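PDB 5LQ6: virulence protein vsdE from Salmonella enterica, which acts as a cysteine hydrolase effector, a papain-like (clan CA) enzyme that contributes to Salmonella virulence and suppresses host immune responses. Local coordinates for residues A[53-58]-A[191-196]; A[83-88]-A[113-118]. The protein carries 4 engineered substitutions. All coordinates share one frame; numbering follows the deposited sequence.

Contact 1. Residues A[53-58]-A[191-196]; sequences LSRDNL and NILPSL
L193 lays its CD2 methyl over the centre of one face of the R55 guanidinium, 3.7 Å from CZ of R55. The same methyl lies 3.7 Å from CG of R55, so the arginine is touched along its chain as well as at its head. The two side chains come from opposite directions. R55 has CG anti to its own N (chi1 -172°) and stays extended as far as NE, which carries the flat group out to the loop. A water at the edge of the guanidinium, in its plane, bridges the two residues. It accepts from NH2 of R55 at 2.9 Å and donates to O of L193 at 2.8 Å. NE of R55 is hydrogen-bonded to OE1 of Q182. In this papain-like fold the contact joins the start of helix 55-65 to the loop between strand 180-184 and helix 196-200. I192 in that loop has a backbone hydrogen bond with D185, a member of a probable Cys-His-Asp triad with C76 and H165. The helix start is closed by a capping box: N of N57 donates to OG of S54 at 2.9 Å, and N of S54 donates to OD1 of N57. L58 and L193 both pack on I184 of the central sheet.

Contact 2. Residues A[83-88]-A[113-118]; sequences LHYNIH and KIIFGH
F116 and Y85 have the largest buried areas in this contact, followed by I115. The F116 ring reaches the helix 76-89 segment with its CE1 and CZ corner. CE1 of F116 lies 3.9 Å from CB of Y85. CZ of F116 meets CD2 of H84 at 3.8 Å, coming in at the edge of the imidazole and in its plane. The two rings are oblique, with planes at 75° and centroids 5.7 Å apart. The side chains themselves cross at about a right angle. CB of F116 points neither at nor away from the 83-88 segment. With CG beside the backbone N (chi1 -54°), the end of the ring comes nearer to it.

I115 packs on both aromatic residues in the conformer given here, one of two. Its CG2 methyl lies 3.8 Å from CD2 of Y85 and 4.0 Å from CB of Y85. In this conformer the same methyl sits over the centre of the F116 ring, 3.6 Å above the plane. The other conformer may pack differently. Y85 holds CG anti to its N (chi1 179°), and its ring runs out past I115, with CE2 of Y85 4.0 Å from O of I115.

The polar ends are met elsewhere. OH of Y85 is hydrogen-bonded to OG of S11, and NE2 of H84 to the backbone N of Y214. Y214, near the C-terminus, also meets the F116 ring. I15 of helix 12-19 touches Y85. Apolar and aromatic side chains thus join helix 108-116 to helix 76-89. A helix with the catalytic cysteine at its start is typical of papain-like enzymes, and C76, the likely nucleophile, starts this one.

The centres of contact 1 and contact 2 lie about 20 Å apart. Along the chain the order is 53-58, 83-88, 113-118, 191-196, so both segments of contact 2 fall between those of contact 1. Helices 55-65 and 76-89 are consecutive, and the contacts touch directly where CD1 of L53 packs on CG2 of I87 at 4.1 Å. Both also rest on strand 163-172: L58 and I87 each touch V170. The probable triad draws on the same elements, with C76 on helix 76-89 and H165 on strand 163-172. Its third member, D185, directly follows strand 180-184, in the run of chain that leads to the 191-196 segment of contact 1.

Contact 1. Residues A[53-58]-A[191-196]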
ATOM      1  N   LEU A  53      11.809   0.492 -11.677  1.00 20.73           N
ATOM      2  CA  LEU A  53      12.296   0.360 -10.321  1.00 19.06           C
ATOM      3  C   LEU A  53      13.070  -0.917 -10.115  1.00 21.08           C
ATOM      4  O   LEU A  53      12.808  -1.956 -10.729  1.00 25.38           O
ATOM      5  CB  LEU A  53      11.116   0.406  -9.319  1.00 20.07           C
ATOM      6  CG  LEU A  53      10.419   1.733  -9.201  1.00 20.48           C
ATOM      7  CD1 LEU A  53       9.119   1.623  -8.429  1.00 23.33           C
ATOM      8  CD2 LEU A  53      11.268   2.822  -8.581  1.00 19.95           C
ATOM      9  N   SER A  54      14.018  -0.840  -9.240  1.00 18.78           N
ATOM     10  CA  SER A  54      14.738  -1.994  -8.832  1.00 19.56           C
ATOM     11  C   SER A  54      14.223  -2.427  -7.464  1.00 17.33           C
ATOM     12  O   SER A  54      13.550  -1.669  -6.728  1.00 16.77           O
ATOM     13  CB  SER A  54      16.225  -1.667  -8.717  1.00 19.11           C
ATOM     14  OG  SER A  54      16.493  -0.813  -7.616  1.00 20.22           O
ATOM     15  N   ARG A  55      14.591  -3.634  -7.071  1.00 16.69           N
ATOM     16  CA  ARG A  55      14.234  -4.112  -5.753  1.00 14.86           C
ATOM     17  C   ARG A  55      14.841  -3.240  -4.679  1.00 16.69           C
ATOM     18  O   ARG A  55      14.233  -2.925  -3.662  1.00 16.81           O
ATOM     19  CB  ARG A  55      14.606  -5.588  -5.593  1.00 14.53           C
ATOM     20  CG  ARG A  55      14.091  -6.200  -4.317  1.00 14.55           C
ATOM     21  CD  ARG A  55      14.479  -7.663  -4.282  1.00 14.09           C
ATOM     22  NE  ARG A  55      13.915  -8.329  -3.133  1.00 14.11           N
ATOM     23  CZ  ARG A  55      14.497  -8.407  -1.953  1.00 15.33           C
ATOM     24  NH1 ARG A  55      15.677  -7.821  -1.731  1.00 17.68           N
ATOM     25  NH2 ARG A  55      13.888  -9.053  -0.969  1.00 14.23           N
ATOM     26  N   ASP A  56      16.087  -2.814  -4.892  1.00 16.68           N
ATOM     27  CA  ASP A  56      16.741  -1.956  -3.944  1.00 18.00           C
ATOM     28  C   ASP A  56      16.051  -0.580  -3.838  1.00 17.68           C
ATOM     29  O   ASP A  56      15.959  -0.006  -2.753  1.00 17.54           O
ATOM     30  CB  ASP A  56      18.193  -1.727  -4.377  1.00 21.50           C
ATOM     31  CG  ASP A  56      18.906  -0.867  -3.392  1.00 28.00           C
ATOM     32  OD1 ASP A  56      19.112  -1.364  -2.273  1.00 32.58           O
ATOM     33  OD2 ASP A  56      19.160   0.324  -3.716  1.00 35.01           O
ATOM     34  N   ASN A  57      15.573  -0.047  -4.940  1.00 16.42           N
ATOM     35  CA  ASN A  57      14.750   1.161  -4.913  1.00 17.12           C
ATOM     36  C   ASN A  57      13.575   0.978  -3.972  1.00 16.66           C
ATOM     37  O   ASN A  57      13.268   1.855  -3.146  1.00 17.57           O
ATOM     38  CB  ASN A  57      14.195   1.579  -6.291  1.00 17.88           C
ATOM     39  CG  ASN A  57      15.238   2.029  -7.306  1.00 19.65           C
ATOM     40  OD1 ASN A  57      15.004   1.875  -8.503  1.00 21.38           O
ATOM     41  ND2 ASN A  57      16.320   2.632  -6.853  1.00 22.47           N
ATOM     42  N   LEU A  58      12.872  -0.134  -4.147  1.00 15.53           N
ATOM     43  CA  LEU A  58      11.712  -0.386  -3.295  1.00 16.03           C
ATOM     44  C   LEU A  58      12.049  -0.483  -1.820  1.00 15.09           C
ATOM     45  O   LEU A  58      11.277  -0.073  -0.978  1.00 15.88           O
ATOM     46  CB  LEU A  58      10.970  -1.673  -3.730  1.00 18.41           C
ATOM     47  CG  LEU A  58      10.321  -1.673  -5.071  1.00 22.40           C
ATOM     48  CD1 LEU A  58       9.730  -3.087  -5.249  1.00 25.85           C
ATOM     49  CD2 LEU A  58       9.224  -0.628  -5.156  1.00 22.02           C
ATOM     50  N   ASN A 191      10.975  -7.225   8.422  1.00 14.31           N
ATOM     51  CA  ASN A 191      11.090  -7.843   7.103  1.00 13.31           C
ATOM     52  C   ASN A 191      10.193  -7.084   6.101  1.00 11.34           C
ATOM     53  O   ASN A 191       9.096  -7.520   5.806  1.00 13.24           O
ATOM     54  CB  ASN A 191      10.733  -9.321   7.172  1.00 13.11           C
ATOM     55  CG  ASN A 191      11.021 -10.118   5.941  1.00 13.46           C
ATOM     56  OD1 ASN A 191      11.812  -9.711   5.095  1.00 14.91           O
ATOM     57  ND2 ASN A 191      10.385 -11.244   5.795  1.00 13.80           N
ATOM     58  N   ILE A 192      10.689  -5.965   5.642  1.00 11.75           N
ATOM     59  CA  ILE A 192       9.867  -5.063   4.844  1.00 11.06           C
ATOM     60  C   ILE A 192       9.689  -5.585   3.403  1.00 11.46           C
ATOM     61  O   ILE A 192       8.733  -5.149   2.730  1.00 11.27           O
ATOM     62  CB  ILE A 192      10.374  -3.629   4.849  1.00 14.17           C
ATOM     63  CG1 ILE A 192      11.776  -3.541   4.282  1.00 16.21           C
ATOM     64  CG2 ILE A 192      10.287  -3.052   6.256  1.00 13.97           C
ATOM     65  CD1 ILE A 192      12.291  -2.121   4.110  1.00 19.89           C
ATOM     66  N   LEU A 193      10.546  -6.477   2.940  1.00 10.71           N
ATOM     67  CA  LEU A 193      10.425  -7.101   1.636  1.00 11.55           C
ATOM     68  C   LEU A 193      10.308  -8.598   1.788  1.00 11.50           C
ATOM     69  O   LEU A 193      11.282  -9.349   1.496  1.00 12.26           O
ATOM     70  CB  LEU A 193      11.559  -6.750   0.678  1.00 12.39           C
ATOM     71  CG  LEU A 193      11.399  -5.535  -0.219  1.00 20.98           C
ATOM     72  CD1 LEU A 193      10.921  -4.266   0.351  1.00 24.10           C
ATOM     73  CD2 LEU A 193      12.731  -5.339  -0.971  1.00 21.31           C
ATOM     74  N   PRO A 194       9.156  -9.093   2.276  1.00 11.27           N
ATOM     75  CA  PRO A 194       8.983 -10.548   2.476  1.00 11.88           C
ATOM     76  C   PRO A 194       8.875 -11.279   1.163  1.00 12.83           C
ATOM     77  O   PRO A 194       8.325 -10.742   0.195  1.00 14.04           O
ATOM     78  CB  PRO A 194       7.723 -10.631   3.290  1.00 12.30           C
ATOM     79  CG  PRO A 194       6.944  -9.425   2.820  1.00 11.21           C
ATOM     80  CD  PRO A 194       7.946  -8.348   2.663  1.00 11.41           C
ATOM     81  N   SER A 195       9.316 -12.524   1.138  1.00 13.20           N
ATOM     82  CA  SER A 195       9.003 -13.401   0.039  1.00 13.79           C
ATOM     83  C   SER A 195       7.591 -13.871   0.156  1.00 14.51           C
ATOM     84  O   SER A 195       6.971 -13.715   1.195  1.00 14.04           O
ATOM     85  CB  SER A 195       9.915 -14.620   0.027  1.00 16.39           C
ATOM     86  OG  SER A 195       9.659 -15.428   1.180  1.00 15.85           O
ATOM     87  N   LEU A 196       7.054 -14.473  -0.915  1.00 15.40           N
ATOM     88  CA  LEU A 196       5.726 -15.063  -0.839  1.00 17.10           C
ATOM     89  C   LEU A 196       5.641 -16.078   0.308  1.00 16.29           C
ATOM     90  O   LEU A 196       4.691 -16.061   1.094  1.00 17.31           O
ATOM     91  CB  LEU A 196       5.392 -15.719  -2.179  1.00 17.56           C
ATOM     92  CG  LEU A 196       4.010 -16.410  -2.181  1.00 22.40           C
ATOM     93  CD1 LEU A 196       2.893 -15.406  -2.112  1.00 24.27           C
ATOM     94  CD2 LEU A 196       3.865 -17.238  -3.461  1.00 27.24           C
TER
HETATM   95  O   HOH W   1      11.495 -10.715  -0.911  1.00 14.60           O

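Contact 2. Residues A[83-88]-A[113-118]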
ATOM      1  N   LEU A  83       3.198   4.909   0.654  1.00 12.95           N
ATOM      2  CA  LEU A  83       4.135   4.224  -0.222  1.00 13.67           C
ATOM      3  C   LEU A  83       3.590   4.132  -1.617  1.00 11.77           C
ATOM      4  O   LEU A  83       4.307   4.294  -2.597  1.00 12.20           O
ATOM      5  CB  LEU A  83       4.447   2.834   0.351  1.00 12.81           C
ATOM      6  CG  LEU A  83       5.460   2.009  -0.420  1.00 13.44           C
ATOM      7  CD1 LEU A  83       6.766   2.772  -0.601  1.00 13.70           C
ATOM      8  CD2 LEU A  83       5.702   0.673   0.291  1.00 13.28           C
ATOM      9  N   HIS A  84       2.305   3.785  -1.771  1.00 11.59           N
ATOM     10  CA  HIS A  84       1.693   3.725  -3.092  1.00 11.14           C
ATOM     11  C   HIS A  84       1.782   5.034  -3.868  1.00 12.29           C
ATOM     12  O   HIS A  84       2.045   5.068  -5.065  1.00 13.31           O
ATOM     13  CB  HIS A  84       0.253   3.251  -2.947  1.00 12.68           C
ATOM     14  CG  HIS A  84      -0.431   2.931  -4.226  1.00 11.96           C
ATOM     15  ND1 HIS A  84      -0.156   1.796  -4.950  1.00 11.71           N
ATOM     16  CD2 HIS A  84      -1.436   3.543  -4.882  1.00 12.23           C
ATOM     17  CE1 HIS A  84      -0.897   1.764  -6.030  1.00 13.30           C
ATOM     18  NE2 HIS A  84      -1.707   2.803  -6.008  1.00 13.61           N
ATOM     19  N   TYR A  85       1.484   6.102  -3.156  1.00 12.83           N
ATOM     20  CA  TYR A  85       1.608   7.430  -3.729  1.00 13.17           C
ATOM     21  C   TYR A  85       3.037   7.740  -4.175  1.00 13.27           C
ATOM     22  O   TYR A  85       3.238   8.233  -5.283  1.00 14.89           O
ATOM     23  CB  TYR A  85       1.135   8.465  -2.716  1.00 13.48           C
ATOM     24  CG  TYR A  85       1.222   9.925  -3.126  1.00 15.26           C
ATOM     25  CD1 TYR A  85       2.368  10.643  -2.974  1.00 15.92           C
ATOM     26  CD2 TYR A  85       0.119  10.527  -3.668  1.00 16.01           C
ATOM     27  CE1 TYR A  85       2.399  12.003  -3.329  1.00 19.44           C
ATOM     28  CE2 TYR A  85       0.128  11.892  -4.005  1.00 17.83           C
ATOM     29  CZ  TYR A  85       1.298  12.583  -3.837  1.00 20.64           C
ATOM     30  OH  TYR A  85       1.363  13.961  -4.207  1.00 23.05           O
ATOM     31  N   ASN A  86       4.002   7.477  -3.318  1.00 13.43           N
ATOM     32  CA  ASN A  86       5.427   7.722  -3.624  1.00 14.98           C
ATOM     33  C   ASN A  86       5.859   6.891  -4.843  1.00 15.76           C
ATOM     34  O   ASN A  86       6.548   7.371  -5.739  1.00 16.30           O
ATOM     35  CB  ASN A  86       6.310   7.409  -2.427  1.00 15.01           C
ATOM     36  CG  ASN A  86       6.126   8.401  -1.282  1.00 15.19           C
ATOM     37  OD1 ASN A  86       5.436   9.415  -1.465  1.00 15.45           O
ATOM     38  ND2 ASN A  86       6.642   8.087  -0.142  1.00 14.92           N
ATOM     39  N   ILE A  87       5.451   5.622  -4.901  1.00 13.59           N
ATOM     40  CA  ILE A  87       5.794   4.823  -6.039  1.00 15.34           C
ATOM     41  C   ILE A  87       5.204   5.406  -7.317  1.00 15.68           C
ATOM     42  O   ILE A  87       5.901   5.517  -8.346  1.00 16.29           O
ATOM     43  CB  ILE A  87       5.310   3.345  -5.840  1.00 13.96           C
ATOM     44  CG1 ILE A  87       6.137   2.681  -4.779  1.00 15.04           C
ATOM     45  CG2 ILE A  87       5.363   2.558  -7.161  1.00 14.10           C
ATOM     46  CD1 ILE A  87       5.489   1.422  -4.232  1.00 16.32           C
ATOM     47  N   HIS A  88       3.937   5.833  -7.270  1.00 14.90           N
ATOM     48  CA  HIS A  88       3.280   6.377  -8.436  1.00 15.40           C
ATOM     49  C   HIS A  88       4.077   7.600  -8.982  1.00 16.85           C
ATOM     50  O   HIS A  88       4.200   7.743 -10.189  1.00 18.47           O
ATOM     51  CB  HIS A  88       1.857   6.793  -8.090  1.00 14.71           C
ATOM     52  CG  HIS A  88       1.117   7.337  -9.264  1.00 19.17           C
ATOM     53  ND1 HIS A  88       0.514   6.514 -10.192  1.00 22.79           N
ATOM     54  CD2 HIS A  88       0.898   8.611  -9.673  1.00 22.22           C
ATOM     55  CE1 HIS A  88      -0.056   7.267 -11.122  1.00 24.80           C
ATOM     56  NE2 HIS A  88       0.186   8.538 -10.842  1.00 25.35           N
ATOM     57  N   LYS A 113      -9.343   9.079   0.251  1.00 13.32           N
ATOM     58  CA  LYS A 113      -9.934  10.360  -0.107  1.00 13.97           C
ATOM     59  C   LYS A 113      -8.934  11.500   0.134  1.00 13.67           C
ATOM     60  O   LYS A 113      -8.819  12.415  -0.666  1.00 13.50           O
ATOM     61  CB  LYS A 113     -11.229  10.576   0.656  1.00 16.03           C
ATOM     62  CG  LYS A 113     -12.396   9.835   0.049  1.00 17.64           C
ATOM     63  CD  LYS A 113     -13.684   9.976   0.845  1.00 20.81           C
ATOM     64  CE  LYS A 113     -14.750   9.123   0.207  1.00 28.19           C
ATOM     65  NZ  LYS A 113     -16.050   9.349   0.886  1.00 29.60           N
ATOM     66  N   ILE A 114      -8.189  11.419   1.239  1.00 12.89           N
ATOM     67  CA  ILE A 114      -7.212  12.486   1.538  0.57 14.29           C
ATOM     68  C   ILE A 114      -6.010  12.426   0.587  1.00 14.25           C
ATOM     69  O   ILE A 114      -5.647  13.405   0.003  1.00 14.38           O
ATOM     70  CB  ILE A 114      -6.739  12.389   2.992  0.57 14.30           C
ATOM     71  CG1 ILE A 114      -7.933  12.663   3.919  0.57 15.91           C
ATOM     72  CG2 ILE A 114      -5.533  13.309   3.232  0.57 16.03           C
ATOM     73  CD1 ILE A 114      -7.595  12.504   5.374  0.57 15.76           C
ATOM     74  N   ILE A 115      -5.390  11.244   0.458  1.00 13.25           N
ATOM     75  CA  ILE A 115      -4.137  11.155  -0.297  0.51 13.79           C
ATOM     76  C   ILE A 115      -4.356  11.190  -1.800  1.00 13.85           C
ATOM     77  O   ILE A 115      -3.634  11.841  -2.512  1.00 15.92           O
ATOM     78  CB  ILE A 115      -3.326   9.926   0.154  0.51 13.97           C
ATOM     79  CG1 ILE A 115      -2.736  10.220   1.530  0.51 15.29           C
ATOM     80  CG2 ILE A 115      -2.217   9.609  -0.850  0.51 14.45           C
ATOM     81  CD1 ILE A 115      -2.049   9.045   2.177  0.51 15.04           C
ATOM     82  N   PHE A 116      -5.369  10.488  -2.289  1.00 13.87           N
ATOM     83  CA  PHE A 116      -5.602  10.370  -3.733  1.00 14.04           C
ATOM     84  C   PHE A 116      -6.739  11.210  -4.266  1.00 15.12           C
ATOM     85  O   PHE A 116      -6.783  11.461  -5.477  1.00 18.93           O
ATOM     86  CB  PHE A 116      -5.813   8.897  -4.148  1.00 15.66           C
ATOM     87  CG  PHE A 116      -4.682   8.000  -3.683  1.00 14.29           C
ATOM     88  CD1 PHE A 116      -3.461   8.057  -4.316  1.00 15.23           C
ATOM     89  CD2 PHE A 116      -4.877   7.147  -2.582  1.00 16.01           C
ATOM     90  CE1 PHE A 116      -2.398   7.236  -3.836  1.00 16.41           C
ATOM     91  CE2 PHE A 116      -3.814   6.377  -2.121  1.00 16.39           C
ATOM     92  CZ  PHE A 116      -2.623   6.452  -2.749  1.00 15.59           C
ATOM     93  N   GLY A 117      -7.608  11.691  -3.377  1.00 14.49           N
ATOM     94  CA  GLY A 117      -8.747  12.489  -3.787  1.00 14.48           C
ATOM     95  C   GLY A 117      -9.989  11.716  -4.126  1.00 16.72           C
ATOM     96  O   GLY A 117     -11.015  12.323  -4.571  1.00 18.45           O
ATOM     97  N   HIS A 118      -9.959  10.399  -3.943  1.00 16.95           N
ATOM     98  CA  HIS A 118     -11.101   9.509  -4.126  1.00 18.47           C
ATOM     99  C   HIS A 118     -10.727   8.158  -3.597  1.00 19.04           C
ATOM    100  O   HIS A 118      -9.529   7.860  -3.440  1.00 16.49           O
ATOM    101  CB  HIS A 118     -11.490   9.423  -5.627  1.00 20.14           C
ATOM    102  CG  HIS A 118     -10.383   8.986  -6.518  1.00 22.38           C
ATOM    103  ND1 HIS A 118      -9.612   9.867  -7.247  1.00 28.40           N
ATOM    104  CD2 HIS A 118      -9.927   7.752  -6.824  1.00 22.68           C
ATOM    105  CE1 HIS A 118      -8.698   9.188  -7.924  1.00 29.09           C
ATOM    106  NE2 HIS A 118      -8.891   7.905  -7.710  1.00 27.14           N
TER